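Local coordinates for CCHC-type domain-containing protein (Trypanosoma brucei brucei, PDB 7C45) that trims guide RNA, probably as a metal-dependent 3'-5' exonuclease of the RNase D family, and also carries zinc knuckles, at residues 23-28 and 80-85; 126-131 and 148-153; 172-177 and 182-187. All coordinates share one frame; numbering follows the deposited sequence.

Contact 1: residues 23-28 and 80-85; sequences EKLKEA and PDVFVK
This is a small, apolar helix-to-helix contact, in which Leu25 of helix 22-33 packs on Val82 and Phe83 of helix 80-92. It lies beside the end of the exonuclease sheet where strands 16-19 and 70-74 run. Leu25 carries the contact with both branches of its fork. Its CG stands anti to the backbone N (chi1 174°), which sends the fork across to the other helix. The Leu25 CD2 methyl meets the Val82 CG1 methyl at 3.8 Å. The same CD2 sits 3.6 Å from the backbone O of Val82, so it packs on the helix main chain as well. Leu25 CD1 approaches the Phe83 ring, 4.2 Å from its CD1. The CB of Phe83 points away from helix 22-33, and its ring stacks edge-to-face with Phe73 of strand 70-74. Leu25 also touches Phe73 and Val19, so both helices rest on the same strand residue. His22, Lys26 and Asp86 have been seen to bind zinc in this protein, although none is bound to them here. The arrangement is that of two neighbouring helices packed against the sheet of an RNase H-like exonuclease fold.

Contact 2: residues 126-131 and 148-153; sequences VFFTAI and LKSVAG
Phe128 holds CG anti to its own main-chain N (chi1 -172°), and this carries the ring across from helix 124-136 to helix 144-152. There it meets Val151 and Ser150. Of Val151, the CG2 methyl does the touching. Ser150 has OG anti to N (chi1 168°), which brings the hydroxyl to the far end of the ring.

The ring meets two partners. Val151 CG2 lies 3.5 Å from Phe128 CD1 and 3.6 Å from Phe128 CE1, approaching at a slant. The two side chains slide past each other in opposite directions, so each lies alongside the other. Ser150 OG sits near the ring plane, beyond the edge. It is 3.6 Å from Phe128 CZ and equally far from Phe128 CE1. No hydrogen bond joins the two segments. An oxygen in this position faces ring C-H groups, which is at most a weakly favourable polar contact.

The nearest CA atoms across the contact, those of Phe128 and Val151, are 8.5 Å apart, and the phenyl ring fills the space between. It also touches Tyr146 and Val147, one turn earlier in the same helix as Ser150 and Val151. Val151 has a second neighbour in Tyr201 of helix 182-202. Ser150 also touches Arg292, and Lys149 NZ donates a hydrogen bond to the Arg292 backbone O. Helix 144-152 therefore stands between the exonuclease core and the zinc knuckle region. The bound RNA comes within about 6 Å of the nearest atom of the contact. The arrangement is a single phenylalanine ring packed between two consecutive helices that follow the last strand, 121-123, of the exonuclease sheet.

Contact 3: residues 172-177 and 182-187; sequences RPVWDI and DHFLEY
The Trp175 indole has two groups over one face and two at its edge. Over the face stand Phe184 CD2, 4.1 Å above the plane, and Val174 CG1, both offset toward the rim. Phe184 O and Tyr187 CD1 lie at the indole edge, in its plane. The phenyl of Phe184 stands on the indole with its own edge, in a T-shaped pair. The centroids of the Trp175 six-membered ring and the Phe184 ring are 5.7 Å apart, with planes at 80°. Ile177 CD1 lies over one face of the Phe184 ring, toward its rim, while Val174 CG1 reaches its edge, 3.7 Å from CE2.

The far corner of the indole presses on the helix itself. Trp175 CH2 is 3.4 Å from Phe184 O, a short approach of a ring C-H to a carbonyl. Trp175 CZ2 lies 3.7 Å from Tyr187 CD1, and these two side chains cross at about a right angle. Tyr187 has CG anti to the backbone N (chi1 -177°), which brings its ring against the indole.

Tyr187 and Asp191 fit the Y-x-x-x-D pattern of DEDDy exonucleases, where the tyrosine is thought to position the attacking water. Asp191 binds calcium here with Asp41 and Glu43, and a calcium ion lies about 5 Å from the Tyr187 side chain. Trp175 is close to Glu43 and packs on a phosphate of the bound RNA.

Tight turns shape the loop that presents the indole. A classic gamma turn centres on Val174, whose phi is positive (76°), with a weak bond of 2.8 Å from Trp175 N to Pro173 O. A type I beta turn follows from Val174 to Ile177. Trp175 O is hydrogen-bonded by Ser58 OG and Arg178 NH1.

How the contacts relate
From the N terminus the three contacts follow in series, and none nests in or crosses another. Contact 1 closes the longest loop, 51 residues that include strands 37-44, 57-64 and 70-74. It ties two helices together beside the sheet. Contact 2 closes 16 residues between two consecutive helices after strand 121-123. Contact 3 closes a loop of only four residues, joining the active-site loop to the start of helix 182-202. The far end of that helix touches Val151 of contact 2, so it links the two regions. Centres of contacts 1 and 3 are about 20 Å apart, those of 1 and 2 about 33 Å.

Contact 1: residues 23-28 and 80-85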
ATOM      1  N   GLU A  23      25.639   8.112  10.437  1.00 17.20           N
ATOM      2  CA  GLU A  23      25.683   7.095  11.486  1.00 23.12           C
ATOM      3  C   GLU A  23      24.333   6.396  11.623  1.00 22.74           C
ATOM      4  O   GLU A  23      24.256   5.160  11.681  1.00 17.53           O
ATOM      5  CB  GLU A  23      26.104   7.711  12.819  1.00 29.07           C
ATOM      6  CG  GLU A  23      27.598   7.956  12.934  1.00 46.17           C
ATOM      7  CD  GLU A  23      28.415   6.686  12.743  1.00 63.15           C
ATOM      8  OE1 GLU A  23      28.022   5.636  13.292  1.00 66.42           O
ATOM      9  OE2 GLU A  23      29.445   6.732  12.034  1.00 70.94           O
ATOM     10  N   LYS A  24      23.250   7.172  11.662  1.00 17.33           N
ATOM     11  CA  LYS A  24      21.936   6.554  11.793  1.00 17.25           C
ATOM     12  C   LYS A  24      21.612   5.678  10.589  1.00 16.86           C
ATOM     13  O   LYS A  24      20.946   4.640  10.715  1.00 16.87           O
ATOM     14  CB  LYS A  24      20.880   7.637  11.985  1.00 17.22           C
ATOM     15  CG  LYS A  24      20.902   8.278  13.391  1.00 17.74           C
ATOM     16  CD  LYS A  24      20.087   9.555  13.361  1.00 17.73           C
ATOM     17  CE  LYS A  24      20.417  10.539  14.467  1.00 20.60           C
ATOM     18  NZ  LYS A  24      19.392  11.620  14.499  1.00 21.69           N
ATOM     19  N   LEU A  25      22.062   6.090   9.406  1.00 16.54           N
ATOM     20  CA  LEU A  25      21.797   5.342   8.185  1.00 16.21           C
ATOM     21  C   LEU A  25      22.476   3.979   8.189  1.00 16.38           C
ATOM     22  O   LEU A  25      21.895   2.988   7.738  1.00 16.28           O
ATOM     23  CB  LEU A  25      22.257   6.159   6.985  1.00 15.94           C
ATOM     24  CG  LEU A  25      22.210   5.506   5.598  1.00 17.27           C
ATOM     25  CD1 LEU A  25      20.763   5.200   5.160  1.00 15.44           C
ATOM     26  CD2 LEU A  25      22.891   6.413   4.589  1.00 16.36           C
ATOM     27  N   LYS A  26      23.727   3.913   8.648  1.00 16.66           N
ATOM     28  CA  LYS A  26      24.422   2.630   8.689  1.00 16.91           C
ATOM     29  C   LYS A  26      23.679   1.639   9.565  1.00 17.17           C
ATOM     30  O   LYS A  26      23.513   0.474   9.193  1.00 18.57           O
ATOM     31  CB  LYS A  26      25.843   2.813   9.214  1.00 24.66           C
ATOM     32  CG  LYS A  26      26.590   3.946   8.577  1.00 36.27           C
ATOM     33  CD  LYS A  26      27.074   3.576   7.211  1.00 42.05           C
ATOM     34  CE  LYS A  26      28.429   2.929   7.337  1.00 43.75           C
ATOM     35  NZ  LYS A  26      28.896   2.260   6.089  1.00 37.56           N
ATOM     36  N   GLU A  27      23.225   2.096  10.725  1.00 17.38           N
ATOM     37  CA  GLU A  27      22.507   1.228  11.648  1.00 17.69           C
ATOM     38  C   GLU A  27      21.201   0.749  11.030  1.00 17.38           C
ATOM     39  O   GLU A  27      20.838  -0.421  11.168  1.00 17.56           O
ATOM     40  CB  GLU A  27      22.243   1.981  12.946  1.00 18.01           C
ATOM     41  CG  GLU A  27      21.561   1.192  14.026  1.00 20.32           C
ATOM     42  N   ALA A  28      20.480   1.649  10.361  1.00 16.97           N
ATOM     43  CA  ALA A  28      19.191   1.273   9.789  1.00 16.69           C
ATOM     44  C   ALA A  28      19.369   0.258   8.669  1.00 16.53           C
ATOM     45  O   ALA A  28      18.599  -0.699   8.564  1.00 16.55           O
ATOM     46  CB  ALA A  28      18.462   2.515   9.265  1.00 16.34           C
ATOM     47  N   PRO A  80      20.161  12.017  -1.785  1.00 14.81           N
ATOM     48  CA  PRO A  80      20.066  10.743  -2.495  1.00 14.66           C
ATOM     49  C   PRO A  80      21.390   9.996  -2.612  1.00 14.71           C
ATOM     50  O   PRO A  80      21.425   8.781  -2.396  1.00 14.67           O
ATOM     51  CB  PRO A  80      19.508  11.184  -3.855  1.00 14.65           C
ATOM     52  CG  PRO A  80      18.587  12.312  -3.504  1.00 14.72           C
ATOM     53  CD  PRO A  80      19.295  13.049  -2.393  1.00 14.86           C
ATOM     54  N   ASP A  81      22.477  10.684  -2.951  1.00 14.83           N
ATOM     55  CA  ASP A  81      23.744   9.992  -3.134  1.00 14.92           C
ATOM     56  C   ASP A  81      24.124   9.217  -1.886  1.00 14.96           C
ATOM     57  O   ASP A  81      24.520   8.052  -1.974  1.00 19.61           O
ATOM     58  CB  ASP A  81      24.853  10.979  -3.512  1.00 15.15           C
ATOM     59  CG  ASP A  81      26.177  10.289  -3.813  1.00 18.67           C
ATOM     60  OD1 ASP A  81      26.208   9.362  -4.638  1.00 20.16           O
ATOM     61  OD2 ASP A  81      27.176  10.642  -3.179  1.00 26.24           O
ATOM     62  N   VAL A  82      23.988   9.833  -0.718  1.00 15.02           N
ATOM     63  CA  VAL A  82      24.373   9.142   0.510  1.00 15.13           C
ATOM     64  C   VAL A  82      23.392   8.010   0.807  1.00 15.04           C
ATOM     65  O   VAL A  82      23.791   6.872   1.099  1.00 15.13           O
ATOM     66  CB  VAL A  82      24.470  10.135   1.681  1.00 15.28           C
ATOM     67  CG1 VAL A  82      24.619   9.375   3.008  1.00 15.44           C
ATOM     68  CG2 VAL A  82      25.663  11.058   1.495  1.00 15.43           C
ATOM     69  N   PHE A  83      22.098   8.302   0.703  1.00 14.90           N
ATOM     70  CA  PHE A  83      21.070   7.318   1.050  1.00 15.17           C
ATOM     71  C   PHE A  83      21.158   6.053   0.194  1.00 14.78           C
ATOM     72  O   PHE A  83      21.042   4.935   0.715  1.00 14.86           O
ATOM     73  CB  PHE A  83      19.689   7.965   0.922  1.00 14.70           C
ATOM     74  CG  PHE A  83      18.549   6.986   0.917  1.00 14.59           C
ATOM     75  CD1 PHE A  83      18.094   6.431   2.098  1.00 14.69           C
ATOM     76  CD2 PHE A  83      17.918   6.625  -0.268  1.00 14.44           C
ATOM     77  CE1 PHE A  83      17.042   5.517   2.104  1.00 14.61           C
ATOM     78  CE2 PHE A  83      16.859   5.735  -0.265  1.00 14.36           C
ATOM     79  CZ  PHE A  83      16.425   5.175   0.930  1.00 14.44           C
ATOM     80  N   VAL A  84      21.362   6.198  -1.112  1.00 14.71           N
ATOM     81  CA  VAL A  84      21.300   5.038  -1.993  1.00 15.38           C
ATOM     82  C   VAL A  84      22.537   4.149  -1.903  1.00 14.93           C
ATOM     83  O   VAL A  84      22.468   2.985  -2.309  1.00 15.12           O
ATOM     84  CB  VAL A  84      21.090   5.452  -3.460  1.00 16.26           C
ATOM     85  CG1 VAL A  84      19.818   6.291  -3.636  1.00 16.06           C
ATOM     86  CG2 VAL A  84      22.280   6.184  -3.942  1.00 14.76           C
ATOM     87  N   LYS A  85      23.650   4.653  -1.358  1.00 16.38           N
ATOM     88  CA  LYS A  85      24.924   3.938  -1.347  1.00 18.36           C
ATOM     89  C   LYS A  85      24.777   2.456  -1.003  1.00 16.89           C
ATOM     90  O   LYS A  85      25.087   1.585  -1.820  1.00 20.07           O
ATOM     91  CB  LYS A  85      25.890   4.620  -0.372  1.00 17.25           C
TER

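Contact 2: residues 126-131 and 148-153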
ATOM      1  N   VAL A 126      -2.617  -3.937  -5.130  1.00 14.06           N
ATOM      2  CA  VAL A 126      -2.854  -4.844  -6.254  1.00 14.19           C
ATOM      3  C   VAL A 126      -3.360  -6.200  -5.752  1.00 14.34           C
ATOM      4  O   VAL A 126      -4.283  -6.784  -6.339  1.00 14.44           O
ATOM      5  CB  VAL A 126      -1.583  -4.987  -7.109  1.00 14.26           C
ATOM      6  CG1 VAL A 126      -1.770  -6.010  -8.198  1.00 14.48           C
ATOM      7  CG2 VAL A 126      -1.228  -3.636  -7.744  1.00 14.73           C
ATOM      8  N   PHE A 127      -2.755  -6.721  -4.673  1.00 14.39           N
ATOM      9  CA  PHE A 127      -3.227  -7.969  -4.061  1.00 14.58           C
ATOM     10  C   PHE A 127      -4.720  -7.884  -3.758  1.00 14.56           C
ATOM     11  O   PHE A 127      -5.505  -8.763  -4.146  1.00 14.71           O
ATOM     12  CB  PHE A 127      -2.427  -8.269  -2.784  1.00 14.67           C
ATOM     13  CG  PHE A 127      -2.242  -9.756  -2.491  1.00 14.98           C
ATOM     14  CD1 PHE A 127      -3.286 -10.639  -2.630  1.00 15.14           C
ATOM     15  CD2 PHE A 127      -1.009 -10.244  -2.104  1.00 15.15           C
ATOM     16  CE1 PHE A 127      -3.123 -12.009  -2.352  1.00 15.50           C
ATOM     17  CE2 PHE A 127      -0.811 -11.609  -1.845  1.00 16.50           C
ATOM     18  CZ  PHE A 127      -1.881 -12.488  -1.975  1.00 15.70           C
ATOM     19  N   PHE A 128      -5.136  -6.809  -3.095  1.00 14.41           N
ATOM     20  CA  PHE A 128      -6.547  -6.669  -2.752  1.00 14.43           C
ATOM     21  C   PHE A 128      -7.405  -6.567  -4.002  1.00 14.42           C
ATOM     22  O   PHE A 128      -8.467  -7.193  -4.085  1.00 14.52           O
ATOM     23  CB  PHE A 128      -6.768  -5.458  -1.853  1.00 19.70           C
ATOM     24  CG  PHE A 128      -8.174  -5.357  -1.304  1.00 16.30           C
ATOM     25  CD1 PHE A 128      -8.559  -6.130  -0.219  1.00 18.74           C
ATOM     26  CD2 PHE A 128      -9.099  -4.511  -1.878  1.00 14.38           C
ATOM     27  CE1 PHE A 128      -9.844  -6.044   0.285  1.00 19.81           C
ATOM     28  CE2 PHE A 128     -10.386  -4.414  -1.371  1.00 14.49           C
ATOM     29  CZ  PHE A 128     -10.755  -5.173  -0.291  1.00 15.80           C
ATOM     30  N   THR A 129      -6.959  -5.793  -4.998  1.00 14.32           N
ATOM     31  CA  THR A 129      -7.713  -5.733  -6.249  1.00 14.38           C
ATOM     32  C   THR A 129      -7.807  -7.103  -6.909  1.00 14.56           C
ATOM     33  O   THR A 129      -8.872  -7.479  -7.402  1.00 14.67           O
ATOM     34  CB  THR A 129      -7.085  -4.708  -7.196  1.00 14.31           C
ATOM     35  OG1 THR A 129      -7.198  -3.424  -6.592  1.00 14.24           O
ATOM     36  CG2 THR A 129      -7.822  -4.698  -8.533  1.00 14.45           C
ATOM     37  N   ALA A 130      -6.713  -7.881  -6.902  1.00 14.65           N
ATOM     38  CA  ALA A 130      -6.719  -9.184  -7.566  1.00 16.14           C
ATOM     39  C   ALA A 130      -7.744 -10.110  -6.934  1.00 15.04           C
ATOM     40  O   ALA A 130      -8.379 -10.915  -7.629  1.00 15.25           O
ATOM     41  CB  ALA A 130      -5.325  -9.816  -7.501  1.00 15.03           C
ATOM     42  N   ILE A 131      -7.924  -9.988  -5.625  1.00 14.96           N
ATOM     43  CA  ILE A 131      -8.952 -10.757  -4.929  1.00 15.10           C
ATOM     44  C   ILE A 131     -10.330 -10.346  -5.424  1.00 17.18           C
ATOM     45  O   ILE A 131     -11.165 -11.192  -5.769  1.00 15.25           O
ATOM     46  CB  ILE A 131      -8.811 -10.570  -3.409  1.00 15.07           C
ATOM     47  CG1 ILE A 131      -7.520 -11.246  -2.923  1.00 15.21           C
ATOM     48  CG2 ILE A 131     -10.046 -11.101  -2.650  1.00 15.21           C
ATOM     49  CD1 ILE A 131      -7.156 -10.933  -1.484  1.00 18.49           C
ATOM     50  N   LEU A 148      -7.732  -1.406   4.737  1.00 15.07           N
ATOM     51  CA  LEU A 148      -7.503  -1.709   6.144  1.00 17.70           C
ATOM     52  C   LEU A 148      -8.772  -2.243   6.805  1.00 17.05           C
ATOM     53  O   LEU A 148      -8.737  -3.259   7.502  1.00 16.80           O
ATOM     54  CB  LEU A 148      -6.982  -0.465   6.861  1.00 20.85           C
ATOM     55  CG  LEU A 148      -5.469  -0.326   6.900  1.00 21.42           C
ATOM     56  CD1 LEU A 148      -5.125   1.001   7.556  1.00 27.92           C
ATOM     57  CD2 LEU A 148      -4.847  -1.496   7.662  1.00 15.57           C
ATOM     58  N   LYS A 149      -9.910  -1.591   6.550  1.00 20.23           N
ATOM     59  CA  LYS A 149     -11.172  -1.984   7.173  1.00 21.91           C
ATOM     60  C   LYS A 149     -11.640  -3.341   6.672  1.00 17.80           C
ATOM     61  O   LYS A 149     -12.033  -4.214   7.462  1.00 19.26           O
ATOM     62  CB  LYS A 149     -12.225  -0.907   6.896  1.00 19.54           C
ATOM     63  CG  LYS A 149     -13.596  -1.137   7.510  1.00 26.84           C
ATOM     64  CD  LYS A 149     -14.342   0.191   7.578  1.00 31.53           C
ATOM     65  CE  LYS A 149     -15.816   0.065   7.205  1.00 34.07           C
ATOM     66  NZ  LYS A 149     -16.539  -0.868   8.088  1.00 28.59           N
ATOM     67  N   SER A 150     -11.595  -3.545   5.362  1.00 17.12           N
ATOM     68  CA  SER A 150     -12.084  -4.798   4.810  1.00 21.89           C
ATOM     69  C   SER A 150     -11.177  -5.972   5.167  1.00 17.29           C
ATOM     70  O   SER A 150     -11.667  -7.077   5.400  1.00 23.02           O
ATOM     71  CB  SER A 150     -12.241  -4.679   3.299  1.00 25.82           C
ATOM     72  OG  SER A 150     -12.447  -5.958   2.741  1.00 33.32           O
ATOM     73  N   VAL A 151      -9.863  -5.768   5.211  1.00 16.88           N
ATOM     74  CA  VAL A 151      -8.953  -6.886   5.440  1.00 18.91           C
ATOM     75  C   VAL A 151      -8.688  -7.114   6.925  1.00 17.73           C
ATOM     76  O   VAL A 151      -8.697  -8.252   7.392  1.00 19.96           O
ATOM     77  CB  VAL A 151      -7.633  -6.680   4.679  1.00 15.33           C
ATOM     78  CG1 VAL A 151      -6.654  -7.731   5.095  1.00 19.46           C
ATOM     79  CG2 VAL A 151      -7.873  -6.733   3.174  1.00 15.07           C
ATOM     80  N   ALA A 152      -8.438  -6.066   7.696  1.00 23.14           N
ATOM     81  CA  ALA A 152      -8.040  -6.223   9.089  1.00 25.07           C
ATOM     82  C   ALA A 152      -9.092  -5.742  10.076  1.00 24.67           C
ATOM     83  O   ALA A 152      -8.878  -5.846  11.285  1.00 25.49           O
ATOM     84  CB  ALA A 152      -6.722  -5.481   9.352  1.00 26.38           C
ATOM     85  N   GLY A 153     -10.214  -5.218   9.600  1.00 25.60           N
ATOM     86  CA  GLY A 153     -11.219  -4.692  10.497  1.00 27.89           C
ATOM     87  C   GLY A 153     -10.818  -3.416  11.192  1.00 27.20           C
ATOM     88  O   GLY A 153     -11.473  -3.016  12.153  1.00 34.31           O
TER

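Contact 3: residues 172-177 and 182-187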
ATOM      1  N   ARG A 172       2.231  24.526  -1.938  1.00 50.22           N
ATOM      2  CA  ARG A 172       3.239  24.295  -0.908  1.00 44.37           C
ATOM      3  C   ARG A 172       3.804  22.884  -1.015  1.00 31.31           C
ATOM      4  O   ARG A 172       3.040  21.926  -1.052  1.00 25.36           O
ATOM      5  CB  ARG A 172       2.643  24.513   0.485  1.00 46.03           C
ATOM      6  N   PRO A 173       5.134  22.763  -1.061  1.00 27.72           N
ATOM      7  CA  PRO A 173       5.744  21.417  -1.078  1.00 23.50           C
ATOM      8  C   PRO A 173       5.326  20.542   0.091  1.00 22.97           C
ATOM      9  O   PRO A 173       5.233  19.316  -0.063  1.00 20.28           O
ATOM     10  CB  PRO A 173       7.248  21.720  -1.041  1.00 20.39           C
ATOM     11  CG  PRO A 173       7.369  23.130  -1.590  1.00 30.27           C
ATOM     12  CD  PRO A 173       6.132  23.839  -1.154  1.00 29.36           C
ATOM     13  N   VAL A 174       5.064  21.142   1.253  1.00 26.04           N
ATOM     14  CA  VAL A 174       4.670  20.456   2.487  1.00 22.98           C
ATOM     15  C   VAL A 174       5.886  19.799   3.129  1.00 22.75           C
ATOM     16  O   VAL A 174       6.281  20.165   4.239  1.00 22.05           O
ATOM     17  CB  VAL A 174       3.557  19.413   2.266  1.00 24.73           C
ATOM     18  CG1 VAL A 174       3.215  18.716   3.579  1.00 29.01           C
ATOM     19  CG2 VAL A 174       2.323  20.056   1.661  1.00 25.75           C
ATOM     20  N   TRP A 175       6.486  18.833   2.436  1.00 21.07           N
ATOM     21  CA  TRP A 175       7.505  17.955   2.999  1.00 17.86           C
ATOM     22  C   TRP A 175       8.911  18.523   2.886  1.00 17.34           C
ATOM     23  O   TRP A 175       9.886  17.798   3.134  1.00 16.51           O
ATOM     24  CB  TRP A 175       7.424  16.577   2.329  1.00 16.20           C
ATOM     25  CG  TRP A 175       6.159  15.863   2.686  1.00 19.27           C
ATOM     26  CD1 TRP A 175       5.029  15.767   1.925  1.00 16.10           C
ATOM     27  CD2 TRP A 175       5.872  15.191   3.915  1.00 16.18           C
ATOM     28  NE1 TRP A 175       4.065  15.053   2.589  1.00 20.57           N
ATOM     29  CE2 TRP A 175       4.550  14.698   3.824  1.00 16.14           C
ATOM     30  CE3 TRP A 175       6.606  14.949   5.084  1.00 16.29           C
ATOM     31  CZ2 TRP A 175       3.953  13.977   4.847  1.00 17.20           C
ATOM     32  CZ3 TRP A 175       6.009  14.249   6.111  1.00 16.37           C
ATOM     33  CH2 TRP A 175       4.696  13.756   5.984  1.00 22.88           C
ATOM     34  N   ASP A 176       9.039  19.797   2.553  1.00 17.14           N
ATOM     35  CA  ASP A 176      10.345  20.430   2.468  1.00 17.25           C
ATOM     36  C   ASP A 176      10.839  20.992   3.797  1.00 17.63           C
ATOM     37  O   ASP A 176      12.041  21.238   3.937  1.00 19.54           O
ATOM     38  CB  ASP A 176      10.321  21.566   1.440  1.00 21.05           C
ATOM     39  CG  ASP A 176       9.276  22.640   1.758  1.00 18.10           C
ATOM     40  OD1 ASP A 176       8.165  22.319   2.235  1.00 19.99           O
ATOM     41  OD2 ASP A 176       9.578  23.807   1.490  1.00 30.13           O
ATOM     42  N   ILE A 177       9.949  21.221   4.759  1.00 22.76           N
ATOM     43  CA  ILE A 177      10.348  21.932   5.964  1.00 23.00           C
ATOM     44  C   ILE A 177      11.233  21.036   6.814  1.00 18.25           C
ATOM     45  O   ILE A 177      11.019  19.820   6.911  1.00 17.85           O
ATOM     46  CB  ILE A 177       9.124  22.411   6.764  1.00 24.05           C
ATOM     47  CG1 ILE A 177       8.216  21.237   7.114  1.00 29.64           C
ATOM     48  CG2 ILE A 177       8.354  23.478   6.013  1.00 22.01           C
ATOM     49  CD1 ILE A 177       7.138  21.609   8.108  1.00 42.08           C
ATOM     50  N   ASP A 182       6.753  16.793  14.774  1.00 19.84           N
ATOM     51  CA  ASP A 182       6.440  15.431  15.195  1.00 19.64           C
ATOM     52  C   ASP A 182       5.233  14.858  14.463  1.00 21.48           C
ATOM     53  O   ASP A 182       5.252  13.696  14.040  1.00 18.80           O
ATOM     54  CB  ASP A 182       6.203  15.400  16.706  1.00 25.63           C
ATOM     55  CG  ASP A 182       7.410  15.837  17.483  1.00 40.49           C
ATOM     56  OD1 ASP A 182       8.488  15.947  16.861  1.00 41.38           O
ATOM     57  OD2 ASP A 182       7.280  16.062  18.707  1.00 51.76           O
ATOM     58  N   HIS A 183       4.165  15.646  14.313  1.00 19.55           N
ATOM     59  CA  HIS A 183       2.965  15.100  13.703  1.00 19.27           C
ATOM     60  C   HIS A 183       3.138  14.863  12.204  1.00 18.61           C
ATOM     61  O   HIS A 183       2.439  14.019  11.648  1.00 18.24           O
ATOM     62  CB  HIS A 183       1.757  16.002  13.978  1.00 25.40           C
ATOM     63  CG  HIS A 183       1.919  17.411  13.504  1.00 24.81           C
ATOM     64  ND1 HIS A 183       2.640  18.353  14.204  1.00 31.74           N
ATOM     65  CD2 HIS A 183       1.435  18.044  12.411  1.00 29.17           C
ATOM     66  CE1 HIS A 183       2.605  19.502  13.556  1.00 32.83           C
ATOM     67  NE2 HIS A 183       1.882  19.341  12.464  1.00 28.00           N
ATOM     68  N   PHE A 184       4.068  15.564  11.547  1.00 18.48           N
ATOM     69  CA  PHE A 184       4.426  15.194  10.179  1.00 17.88           C
ATOM     70  C   PHE A 184       5.143  13.849  10.152  1.00 17.44           C
ATOM     71  O   PHE A 184       4.864  13.000   9.302  1.00 16.99           O
ATOM     72  CB  PHE A 184       5.315  16.276   9.560  1.00 17.92           C
ATOM     73  CG  PHE A 184       4.574  17.477   9.059  1.00 23.35           C
ATOM     74  CD1 PHE A 184       3.982  18.370   9.930  1.00 18.88           C
ATOM     75  CD2 PHE A 184       4.517  17.740   7.705  1.00 27.49           C
ATOM     76  CE1 PHE A 184       3.313  19.481   9.455  1.00 26.15           C
ATOM     77  CE2 PHE A 184       3.862  18.859   7.227  1.00 29.42           C
ATOM     78  CZ  PHE A 184       3.255  19.725   8.101  1.00 24.71           C
ATOM     79  N   LEU A 185       6.078  13.640  11.076  1.00 17.62           N
ATOM     80  CA  LEU A 185       6.793  12.371  11.122  1.00 17.30           C
ATOM     81  C   LEU A 185       5.844  11.210  11.379  1.00 17.21           C
ATOM     82  O   LEU A 185       5.945  10.155  10.741  1.00 16.80           O
ATOM     83  CB  LEU A 185       7.877  12.447  12.200  1.00 17.63           C
ATOM     84  CG  LEU A 185       8.924  13.518  11.864  1.00 17.68           C
ATOM     85  CD1 LEU A 185       9.893  13.746  13.042  1.00 18.12           C
ATOM     86  CD2 LEU A 185       9.691  13.127  10.617  1.00 17.14           C
ATOM     87  N   GLU A 186       4.931  11.377  12.330  1.00 17.64           N
ATOM     88  CA  GLU A 186       3.989  10.309  12.645  1.00 17.61           C
ATOM     89  C   GLU A 186       3.060  10.048  11.473  1.00 17.21           C
ATOM     90  O   GLU A 186       2.746   8.891  11.157  1.00 16.92           O
ATOM     91  CB  GLU A 186       3.194  10.673  13.899  1.00 18.23           C
ATOM     92  CG  GLU A 186       2.168   9.621  14.355  1.00 19.75           C
ATOM     93  CD  GLU A 186       2.676   8.177  14.305  1.00 25.72           C
ATOM     94  OE1 GLU A 186       1.927   7.304  13.806  1.00 28.69           O
ATOM     95  OE2 GLU A 186       3.812   7.921  14.741  1.00 27.15           O
ATOM     96  N   TYR A 187       2.607  11.119  10.832  1.00 17.24           N
ATOM     97  CA  TYR A 187       1.847  10.974   9.601  1.00 18.66           C
ATOM     98  C   TYR A 187       2.627  10.144   8.595  1.00 16.35           C
ATOM     99  O   TYR A 187       2.119   9.157   8.075  1.00 16.06           O
ATOM    100  CB  TYR A 187       1.505  12.337   9.021  1.00 18.03           C
ATOM    101  CG  TYR A 187       0.647  12.233   7.789  1.00 24.82           C
ATOM    102  CD1 TYR A 187       1.221  12.104   6.529  1.00 25.60           C
ATOM    103  CD2 TYR A 187      -0.744  12.268   7.880  1.00 27.88           C
ATOM    104  CE1 TYR A 187       0.442  12.013   5.401  1.00 32.15           C
ATOM    105  CE2 TYR A 187      -1.529  12.177   6.751  1.00 31.44           C
ATOM    106  CZ  TYR A 187      -0.928  12.048   5.516  1.00 36.42           C
ATOM    107  OH  TYR A 187      -1.691  11.959   4.378  1.00 46.57           O
TER